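Local coordinates for protein valine-pyruvate aminotransferase (Salmonella typhimurium, PDB 3G7Q) that transfers the amino group of valine to pyruvate using pyridoxal 5'-phosphate, and so probably takes part in making alanine, at residues D206-N210 / L237-I242. Sequence-based numbering, arbitrary orientation. Where two conformers were deposited one is given.
Sequences DRLAN and LWNPNI
Build 206-210 as regular alpha-helix, part of helix 199-211, with Asn210 N hydrogen-bonded to Asp206 O at 3.1 Å. Beside it, 237-242 starts extended and closes a type I turn, Asn239 to Ile242, in which Ile242 N donates to Asn239 O at 2.9 Å. CA pairs Asp206-Ile242 (7.8 Å) and Asn210-Asn241 (6.8 Å) set the register. Asp206, chi1 t, points at the turn: its OD1 accepts from Asn239 ND2 at 3.1 Å, nearly linear, while OD2 takes a weak bond from the same ND2 at 3.3 Å. The p rotamer of Asn239 also lets its OD1 accept Asn241 N at 3.0 Å, an Asx turn, so both ends of this amide are used. Asn241 ND2 lies 3.6 Å from Ala209 C without bonding to it; it donates a hydrogen bond to Ile214 O, just past the helix. Leu237 CD2 touches Asp206 CB at 4.1 Å. Thus the helix C-terminal half packs beside the turn leading into strand 242-247, within the alpha/beta large domain of a class I aminotransferase.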
loop_
_atom_site.group_PDB
_atom_site.type_symbol
_atom_site.label_atom_id
_atom_site.label_comp_id
_atom_site.label_asym_id
_atom_site.label_seq_id
_atom_site.Cartn_x
_atom_site.Cartn_y
_atom_site.Cartn_z
ATOM N N ASP A 206 19.074 9.558 -21.279
ATOM C CA ASP A 206 18.979 8.125 -21.578
ATOM C C ASP A 206 20.371 7.595 -21.957
ATOM O O ASP A 206 20.757 6.518 -21.527
ATOM C CB ASP A 206 17.981 7.894 -22.713
ATOM C CG ASP A 206 17.833 6.425 -23.104
ATOM O OD1 ASP A 206 17.518 5.585 -22.260
ATOM O OD2 ASP A 206 17.989 6.144 -24.305
ATOM N N ARG A 207 21.112 8.354 -22.759
ATOM C CA ARG A 207 22.470 7.951 -23.151
ATOM C C ARG A 207 23.423 7.965 -21.946
ATOM O O ARG A 207 24.242 7.061 -21.795
ATOM C CB ARG A 207 22.999 8.824 -24.307
ATOM C CG ARG A 207 22.188 8.678 -25.611
ATOM C CD ARG A 207 22.821 9.385 -26.834
ATOM N NE ARG A 207 23.067 10.821 -26.658
ATOM C CZ ARG A 207 22.213 11.826 -26.893
ATOM N NH1 ARG A 207 20.949 11.643 -27.298
ATOM N NH2 ARG A 207 22.637 13.063 -26.691
ATOM N N LEU A 208 23.335 8.994 -21.107
ATOM C CA LEU A 208 24.144 9.072 -19.891
ATOM C C LEU A 208 23.849 7.905 -18.935
ATOM O O LEU A 208 24.779 7.265 -18.441
ATOM C CB LEU A 208 23.956 10.420 -19.185
ATOM C CG LEU A 208 24.594 11.632 -19.866
ATOM C CD1 LEU A 208 24.009 12.925 -19.344
ATOM C CD2 LEU A 208 26.142 11.614 -19.736
ATOM N N ALA A 209 22.566 7.602 -18.723
ATOM C CA ALA A 209 22.171 6.493 -17.845
ATOM C C ALA A 209 22.766 5.178 -18.352
ATOM O O ALA A 209 23.331 4.392 -17.565
ATOM C CB ALA A 209 20.641 6.390 -17.732
ATOM N N ASN A 210 22.644 4.945 -19.656
ATOM C CA ASN A 210 23.180 3.733 -20.264
ATOM C C ASN A 210 24.692 3.677 -20.095
ATOM O O ASN A 210 25.241 2.648 -19.712
ATOM C CB ASN A 210 22.837 3.670 -21.746
ATOM C CG ASN A 210 23.177 2.331 -22.355
ATOM O OD1 ASN A 210 24.095 2.223 -23.160
ATOM N ND2 ASN A 210 22.466 1.294 -21.937
ATOM N N LEU A 237 9.107 7.428 -24.767
ATOM C CA LEU A 237 10.368 6.709 -24.734
ATOM C C LEU A 237 10.327 5.516 -23.811
ATOM O O LEU A 237 9.954 5.641 -22.646
ATOM C CB LEU A 237 11.493 7.620 -24.227
ATOM C CG LEU A 237 12.930 7.048 -24.139
ATOM C CD1 LEU A 237 13.477 6.671 -25.501
ATOM C CD2 LEU A 237 13.899 8.027 -23.441
ATOM N N TRP A 238 10.718 4.361 -24.328
ATOM C CA TRP A 238 10.937 3.199 -23.468
ATOM C C TRP A 238 11.978 2.289 -24.104
ATOM O O TRP A 238 12.031 2.141 -25.338
ATOM C CB TRP A 238 9.674 2.391 -23.136
ATOM C CG TRP A 238 10.000 1.369 -22.040
ATOM C CD1 TRP A 238 10.043 1.605 -20.685
ATOM C CD2 TRP A 238 10.366 -0.004 -22.210
ATOM N NE1 TRP A 238 10.424 0.466 -20.014
ATOM C CE2 TRP A 238 10.611 -0.539 -20.923
ATOM C CE3 TRP A 238 10.499 -0.838 -23.319
ATOM C CZ2 TRP A 238 10.988 -1.862 -20.724
ATOM C CZ3 TRP A 238 10.881 -2.131 -23.128
ATOM C CH2 TRP A 238 11.116 -2.644 -21.834
ATOM N N ASN A 239 12.875 1.790 -23.259
ATOM C CA ASN A 239 13.845 0.762 -23.646
ATOM C C ASN A 239 14.170 0.008 -22.360
ATOM O O ASN A 239 13.758 0.438 -21.272
ATOM C CB ASN A 239 15.061 1.347 -24.371
ATOM C CG ASN A 239 15.866 2.287 -23.518
ATOM O OD1 ASN A 239 16.326 1.919 -22.449
ATOM N ND2 ASN A 239 16.079 3.507 -24.015
ATOM N N PRO A 240 14.857 -1.134 -22.457
ATOM C CA PRO A 240 15.106 -1.912 -21.228
ATOM C C PRO A 240 15.873 -1.238 -20.072
ATOM O O PRO A 240 15.863 -1.792 -18.973
ATOM C CB PRO A 240 15.888 -3.120 -21.752
ATOM C CG PRO A 240 15.416 -3.278 -23.146
ATOM C CD PRO A 240 15.331 -1.853 -23.647
ATOM N N ASN A 241 16.534 -0.100 -20.301
ATOM C CA ASN A 241 17.206 0.628 -19.216
ATOM C C ASN A 241 16.323 1.732 -18.632
ATOM O O ASN A 241 16.788 2.558 -17.835
ATOM C CB ASN A 241 18.516 1.246 -19.685
ATOM C CG ASN A 241 19.436 1.626 -18.530
ATOM O OD1 ASN A 241 19.617 0.847 -17.616
ATOM N ND2 ASN A 241 20.026 2.816 -18.580
ATOM N N ILE A 242 15.066 1.781 -19.053
ATOM C CA ILE A 242 14.139 2.780 -18.535
ATOM C C ILE A 242 13.136 2.118 -17.602
ATOM O O ILE A 242 12.687 0.996 -17.836
ATOM C CB ILE A 242 13.439 3.542 -19.657
ATOM C CG1 ILE A 242 14.468 4.437 -20.351
ATOM C CG2 ILE A 242 12.289 4.398 -19.088
ATOM C CD1 ILE A 242 13.960 5.185 -21.473
#